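Lectin (Pleurotus ostreatus, PDB 6T0Q) binds N-acetylgalactosamine and probably galactose, as a calcium-containing mushroom lectin built of two beta-sandwich domains resembling carbohydrate-binding modules. Local coordinates at residues Arg23-Trp37 and Pro124-Ser136. Sequence-based numbering, arbitrary orientation.
Sequences RQFQPALLSTSKWIW and PAGIMASILVHFS. Unlike the reference sequence in segment 23-37: Arg23 (reference Ser), Ser31 (reference Asn), Thr32 (reference Ala). With CA (calcium ion), chain F.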
loop_
_atom_site.group_PDB
_atom_site.type_symbol
_atom_site.label_atom_id
_atom_site.label_comp_id
_atom_site.label_asym_id
_atom_site.label_seq_id
_atom_site.Cartn_x
_atom_site.Cartn_y
_atom_site.Cartn_z
ATOM N N ARG A 23 -19.867 -11.528 -3.722
ATOM C CA ARG A 23 -21.067 -12.354 -3.723
ATOM C C ARG A 23 -20.911 -13.490 -2.722
ATOM O O ARG A 23 -19.818 -13.777 -2.227
ATOM C CB ARG A 23 -21.347 -12.920 -5.120
ATOM C CG ARG A 23 -20.240 -13.821 -5.636
ATOM C CD ARG A 23 -20.374 -14.077 -7.136
ATOM N NE ARG A 23 -21.162 -15.269 -7.464
ATOM C CZ ARG A 23 -20.645 -16.482 -7.653
ATOM N NH1 ARG A 23 -19.336 -16.673 -7.533
ATOM N NH2 ARG A 23 -21.434 -17.507 -7.958
ATOM N N GLN A 24 -22.028 -14.143 -2.436
ATOM C CA GLN A 24 -21.967 -15.384 -1.681
ATOM C C GLN A 24 -21.063 -16.383 -2.397
ATOM O O GLN A 24 -21.105 -16.516 -3.622
ATOM C CB GLN A 24 -23.369 -15.965 -1.502
ATOM C CG GLN A 24 -23.374 -17.331 -0.827
ATOM C CD GLN A 24 -24.782 -17.836 -0.545
ATOM O OE1 GLN A 24 -25.632 -17.099 -0.043
ATOM N NE2 GLN A 24 -25.030 -19.097 -0.863
ATOM N N PHE A 25 -20.221 -17.068 -1.629
ATOM C CA PHE A 25 -19.288 -18.025 -2.215
ATOM C C PHE A 25 -20.048 -19.165 -2.885
ATOM O O PHE A 25 -21.022 -19.684 -2.331
ATOM C CB PHE A 25 -18.355 -18.567 -1.124
ATOM C CG PHE A 25 -17.517 -19.733 -1.568
ATOM C CD1 PHE A 25 -16.372 -19.532 -2.324
ATOM C CD2 PHE A 25 -17.885 -21.035 -1.239
ATOM C CE1 PHE A 25 -15.599 -20.609 -2.752
ATOM C CE2 PHE A 25 -17.113 -22.122 -1.661
ATOM C CZ PHE A 25 -15.975 -21.906 -2.414
ATOM N N GLN A 26 -19.596 -19.558 -4.085
ATOM C CA GLN A 26 -20.206 -20.655 -4.841
ATOM C C GLN A 26 -19.325 -21.895 -4.778
ATOM O O GLN A 26 -18.210 -21.887 -5.326
ATOM C CB GLN A 26 -20.440 -20.260 -6.306
ATOM C CG GLN A 26 -20.957 -21.437 -7.152
ATOM C CD GLN A 26 -21.027 -21.139 -8.652
ATOM O OE1 GLN A 26 -20.977 -19.983 -9.073
ATOM N NE2 GLN A 26 -21.129 -22.192 -9.462
ATOM N N PRO A 27 -19.778 -22.978 -4.152
ATOM C CA PRO A 27 -18.926 -24.165 -4.017
ATOM C C PRO A 27 -18.590 -24.774 -5.369
ATOM O O PRO A 27 -19.446 -24.889 -6.245
ATOM C CB PRO A 27 -19.788 -25.119 -3.182
ATOM C CG PRO A 27 -20.719 -24.217 -2.415
ATOM C CD PRO A 27 -21.045 -23.123 -3.419
ATOM N N ALA A 28 -17.320 -25.140 -5.540
ATOM C CA ALA A 28 -16.957 -26.049 -6.619
ATOM C C ALA A 28 -17.401 -27.454 -6.234
ATOM O O ALA A 28 -17.221 -27.875 -5.090
ATOM C CB ALA A 28 -15.449 -26.011 -6.882
ATOM N N LEU A 29 -18.019 -28.165 -7.172
ATOM C CA LEU A 29 -18.577 -29.487 -6.922
ATOM C C LEU A 29 -17.847 -30.529 -7.759
ATOM O O LEU A 29 -17.392 -30.242 -8.867
ATOM C CB LEU A 29 -20.070 -29.524 -7.266
ATOM C CG LEU A 29 -20.891 -28.389 -6.651
ATOM C CD1 LEU A 29 -22.288 -28.333 -7.286
ATOM C CD2 LEU A 29 -20.974 -28.570 -5.140
ATOM N N LEU A 30 -17.786 -31.753 -7.243
ATOM C CA LEU A 30 -17.132 -32.860 -7.932
ATOM C C LEU A 30 -18.098 -33.702 -8.752
ATOM O O LEU A 30 -17.661 -34.649 -9.418
ATOM C CB LEU A 30 -16.413 -33.748 -6.914
ATOM C CG LEU A 30 -15.173 -33.127 -6.258
ATOM C CD1 LEU A 30 -14.636 -34.104 -5.228
ATOM C CD2 LEU A 30 -14.113 -32.806 -7.308
ATOM N N SER A 31 -19.391 -33.359 -8.733
ATOM C CA SER A 31 -20.438 -34.234 -9.270
ATOM C C SER A 31 -20.226 -34.563 -10.742
ATOM O O SER A 31 -20.574 -35.662 -11.191
ATOM C CB SER A 31 -21.811 -33.580 -9.089
ATOM O OG SER A 31 -22.005 -33.204 -7.732
ATOM N N THR A 32 -19.701 -33.619 -11.524
ATOM C CA THR A 32 -19.508 -33.858 -12.948
ATOM C C THR A 32 -18.087 -34.286 -13.284
ATOM O O THR A 32 -17.765 -34.464 -14.463
ATOM C CB THR A 32 -19.881 -32.617 -13.757
ATOM O OG1 THR A 32 -18.967 -31.559 -13.460
ATOM C CG2 THR A 32 -21.299 -32.170 -13.418
ATOM N N SER A 33 -17.237 -34.477 -12.285
ATOM C CA SER A 33 -15.840 -34.763 -12.564
ATOM C C SER A 33 -15.611 -36.261 -12.745
ATOM O O SER A 33 -16.418 -37.093 -12.320
ATOM C CB SER A 33 -14.955 -34.219 -11.434
ATOM O OG SER A 33 -13.583 -34.417 -11.741
ATOM N N LYS A 34 -14.481 -36.600 -13.377
ATOM C CA LYS A 34 -14.080 -37.984 -13.596
ATOM C C LYS A 34 -12.717 -38.266 -12.970
ATOM O O LYS A 34 -11.843 -37.395 -12.913
ATOM C CB LYS A 34 -14.003 -38.331 -15.101
ATOM C CG LYS A 34 -15.185 -37.842 -15.963
ATOM C CD LYS A 34 -16.481 -38.516 -15.555
ATOM C CE LYS A 34 -17.659 -38.050 -16.427
ATOM N NZ LYS A 34 -18.964 -38.478 -15.834
ATOM N N TRP A 35 -12.551 -39.501 -12.506
ATOM C CA TRP A 35 -11.239 -40.021 -12.137
ATOM C C TRP A 35 -10.447 -40.337 -13.400
ATOM O O TRP A 35 -10.981 -40.949 -14.331
ATOM C CB TRP A 35 -11.400 -41.297 -11.304
ATOM C CG TRP A 35 -12.026 -41.068 -9.967
ATOM C CD1 TRP A 35 -13.341 -41.246 -9.624
ATOM C CD2 TRP A 35 -11.355 -40.621 -8.785
ATOM N NE1 TRP A 35 -13.524 -40.924 -8.292
ATOM C CE2 TRP A 35 -12.319 -40.537 -7.760
ATOM C CE3 TRP A 35 -10.027 -40.274 -8.498
ATOM C CZ2 TRP A 35 -11.999 -40.120 -6.465
ATOM C CZ3 TRP A 35 -9.710 -39.857 -7.207
ATOM C CH2 TRP A 35 -10.692 -39.786 -6.212
ATOM N N ILE A 36 -9.170 -39.949 -13.443
ATOM C CA ILE A 36 -8.353 -40.312 -14.595
ATOM C C ILE A 36 -7.045 -40.939 -14.143
ATOM O O ILE A 36 -6.528 -40.664 -13.052
ATOM C CB ILE A 36 -8.069 -39.123 -15.535
ATOM C CG1 ILE A 36 -7.314 -38.010 -14.802
ATOM C CG2 ILE A 36 -9.367 -38.630 -16.170
ATOM C CD1 ILE A 36 -6.979 -36.809 -15.713
ATOM N N TRP A 37 -6.524 -41.806 -15.002
ATOM C CA TRP A 37 -5.175 -42.336 -14.878
ATOM C C TRP A 37 -4.685 -42.589 -16.303
ATOM O O TRP A 37 -5.187 -41.980 -17.257
ATOM C CB TRP A 37 -5.175 -43.571 -13.950
ATOM C CG TRP A 37 -3.808 -43.943 -13.467
ATOM C CD1 TRP A 37 -3.075 -45.037 -13.835
ATOM C CD2 TRP A 37 -2.985 -43.198 -12.552
ATOM N NE1 TRP A 37 -1.859 -45.028 -13.196
ATOM C CE2 TRP A 37 -1.778 -43.910 -12.404
ATOM C CE3 TRP A 37 -3.159 -42.003 -11.836
ATOM C CZ2 TRP A 37 -0.743 -43.471 -11.567
ATOM C CZ3 TRP A 37 -2.129 -41.566 -10.997
ATOM C CH2 TRP A 37 -0.935 -42.303 -10.874
ATOM N N PRO A 124 -5.731 -49.571 -7.005
ATOM C CA PRO A 124 -6.234 -48.622 -8.007
ATOM C C PRO A 124 -5.473 -47.306 -7.932
ATOM O O PRO A 124 -4.834 -46.983 -6.932
ATOM C CB PRO A 124 -7.714 -48.443 -7.642
ATOM C CG PRO A 124 -7.849 -48.914 -6.228
ATOM C CD PRO A 124 -6.750 -49.923 -5.992
ATOM N N ALA A 125 -5.532 -46.545 -9.023
ATOM C CA ALA A 125 -4.846 -45.259 -9.094
ATOM C C ALA A 125 -5.724 -44.267 -9.836
ATOM O O ALA A 125 -6.350 -44.621 -10.836
ATOM C CB ALA A 125 -3.489 -45.378 -9.818
ATOM N N GLY A 126 -5.759 -43.028 -9.363
ATOM C CA GLY A 126 -6.601 -42.047 -10.022
ATOM C C GLY A 126 -6.477 -40.655 -9.445
ATOM O O GLY A 126 -6.118 -40.489 -8.273
ATOM N N ILE A 127 -6.743 -39.641 -10.262
ATOM C CA ILE A 127 -6.870 -38.277 -9.772
ATOM C C ILE A 127 -8.199 -37.731 -10.266
ATOM O O ILE A 127 -8.692 -38.102 -11.338
ATOM C CB ILE A 127 -5.702 -37.353 -10.208
ATOM C CG1 ILE A 127 -5.630 -37.259 -11.719
ATOM C CG2 ILE A 127 -4.354 -37.823 -9.608
ATOM C CD1 ILE A 127 -4.806 -36.085 -12.213
ATOM N N MET A 128 -8.777 -36.838 -9.474
ATOM C CA MET A 128 -10.043 -36.207 -9.801
ATOM C C MET A 128 -9.975 -34.757 -9.357
ATOM O O MET A 128 -9.491 -34.469 -8.262
ATOM C CB MET A 128 -11.221 -36.910 -9.108
ATOM C CG MET A 128 -12.512 -36.072 -9.094
ATOM S SD MET A 128 -13.886 -36.859 -8.214
ATOM C CE MET A 128 -14.487 -37.946 -9.488
ATOM N N ALA A 129 -10.438 -33.844 -10.212
ATOM C CA ALA A 129 -10.465 -32.440 -9.838
ATOM C C ALA A 129 -11.633 -31.747 -10.523
ATOM O O ALA A 129 -12.059 -32.148 -11.607
ATOM C CB ALA A 129 -9.153 -31.730 -10.196
ATOM N N SER A 130 -12.172 -30.734 -9.845
ATOM C CA SER A 130 -13.028 -29.715 -10.437
ATOM C C SER A 130 -12.335 -28.372 -10.316
ATOM O O SER A 130 -11.770 -28.047 -9.266
ATOM C CB SER A 130 -14.410 -29.605 -9.755
ATOM O OG SER A 130 -15.300 -30.588 -10.252
ATOM N N ILE A 131 -12.428 -27.587 -11.375
ATOM C CA ILE A 131 -11.835 -26.259 -11.450
ATOM C C ILE A 131 -12.978 -25.307 -11.771
ATOM O O ILE A 131 -13.448 -25.257 -12.914
ATOM C CB ILE A 131 -10.736 -26.196 -12.518
ATOM C CG1 ILE A 131 -9.707 -27.305 -12.272
ATOM C CG2 ILE A 131 -10.100 -24.804 -12.570
ATOM C CD1 ILE A 131 -8.894 -27.642 -13.519
ATOM N N LEU A 132 -13.453 -24.569 -10.775
ATOM C CA LEU A 132 -14.527 -23.609 -10.988
ATOM C C LEU A 132 -13.892 -22.253 -11.284
ATOM O O LEU A 132 -13.358 -21.600 -10.379
ATOM C CB LEU A 132 -15.457 -23.539 -9.781
ATOM C CG LEU A 132 -16.574 -22.488 -9.841
ATOM C CD1 LEU A 132 -17.482 -22.719 -11.041
ATOM C CD2 LEU A 132 -17.379 -22.514 -8.548
ATOM N N VAL A 133 -13.950 -21.838 -12.547
ATOM C CA VAL A 133 -13.310 -20.609 -13.011
ATOM C C VAL A 133 -14.312 -19.467 -12.915
ATOM O O VAL A 133 -15.442 -19.584 -13.392
ATOM C CB VAL A 133 -12.806 -20.765 -14.458
ATOM C CG1 VAL A 133 -12.340 -19.414 -15.021
ATOM C CG2 VAL A 133 -11.689 -21.801 -14.541
ATOM N N HIS A 134 -13.896 -18.354 -12.319
ATOM C CA HIS A 134 -14.700 -17.140 -12.282
ATOM C C HIS A 134 -14.176 -16.162 -13.323
ATOM O O HIS A 134 -12.962 -15.957 -13.426
ATOM C CB HIS A 134 -14.670 -16.525 -10.888
ATOM C CG HIS A 134 -15.125 -17.475 -9.831
ATOM N ND1 HIS A 134 -16.458 -17.732 -9.591
ATOM C CD2 HIS A 134 -14.428 -18.280 -8.994
ATOM C CE1 HIS A 134 -16.562 -18.631 -8.630
ATOM N NE2 HIS A 134 -15.345 -18.981 -8.250
ATOM N N PHE A 135 -15.091 -15.583 -14.100
ATOM C CA PHE A 135 -14.752 -14.705 -15.212
ATOM C C PHE A 135 -14.968 -13.237 -14.839
ATOM O O PHE A 135 -15.625 -12.907 -13.850
ATOM C CB PHE A 135 -15.582 -15.075 -16.444
ATOM C CG PHE A 135 -15.345 -16.480 -16.931
ATOM C CD1 PHE A 135 -14.179 -16.805 -17.612
ATOM C CD2 PHE A 135 -16.286 -17.474 -16.712
ATOM C CE1 PHE A 135 -13.951 -18.092 -18.060
ATOM C CE2 PHE A 135 -16.067 -18.772 -17.165
ATOM C CZ PHE A 135 -14.901 -19.079 -17.832
ATOM N N SER A 136 -14.404 -12.348 -15.664
ATOM C CA SER A 136 -14.423 -10.916 -15.369
ATOM C C SER A 136 -15.832 -10.330 -15.330
ATOM O O SER A 136 -16.035 -9.291 -14.694
ATOM C CB SER A 136 -13.582 -10.164 -16.404
ATOM O OG SER A 136 -13.969 -10.525 -17.717
HETATM CA CA CA F . -3.405 -46.596 -4.900
HETATM O O HOH W 1 -16.053 -20.412 -5.948
HETATM O O HOH W 2 -3.552 -47.165 -2.236
#
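Trp35 and Ser33 lie against Met128, and Ala28 against Leu132, in a buried contact where the extended segment 23-37 runs across one face of strand 126-135, an inner strand of a four-stranded antiparallel sheet. Backbone pairing is confined to one end, where Ile36 and Ile127 form a single antiparallel hydrogen-bonded bridge (Ile36 N to Ile127 O 2.8 Å, Ile127 N to Ile36 O 3.0 Å). Met128 makes the largest single contribution to the packing. Its chain leaves with CG anti to the backbone N (chi1 164°) and bends at chi3, which lays CE over a face of the Trp35 indole, 3.6 Å from the centroid of the five-membered ring. SD lies over the same ring in a Met-aromatic contact. Ala125 CB likewise sits over a face of Trp37, 3.4 Å from CE2. Two serine hydroxyls stitch the middle: Ser33 OG donates to Ala129 O (2.7 Å) from above the carbonyl plane, and Ser130 OG donates to Leu29 O. Beyond them Ala28 CB meets Leu132 CB at 3.8 Å, and a water bridges Gln26 O and His134 NE2. Strand 23-24 pairs with strand 261-265 in a different sheet, and the segment thus passes from that sheet onto the one holding strand 126-135. Just ahead of strand 126-135, Pro124 O binds calcium with Asp77, Asp78, Asn118 and Ser123, which places the start of the strand beside the calcium site of a beta-sandwich lectin domain.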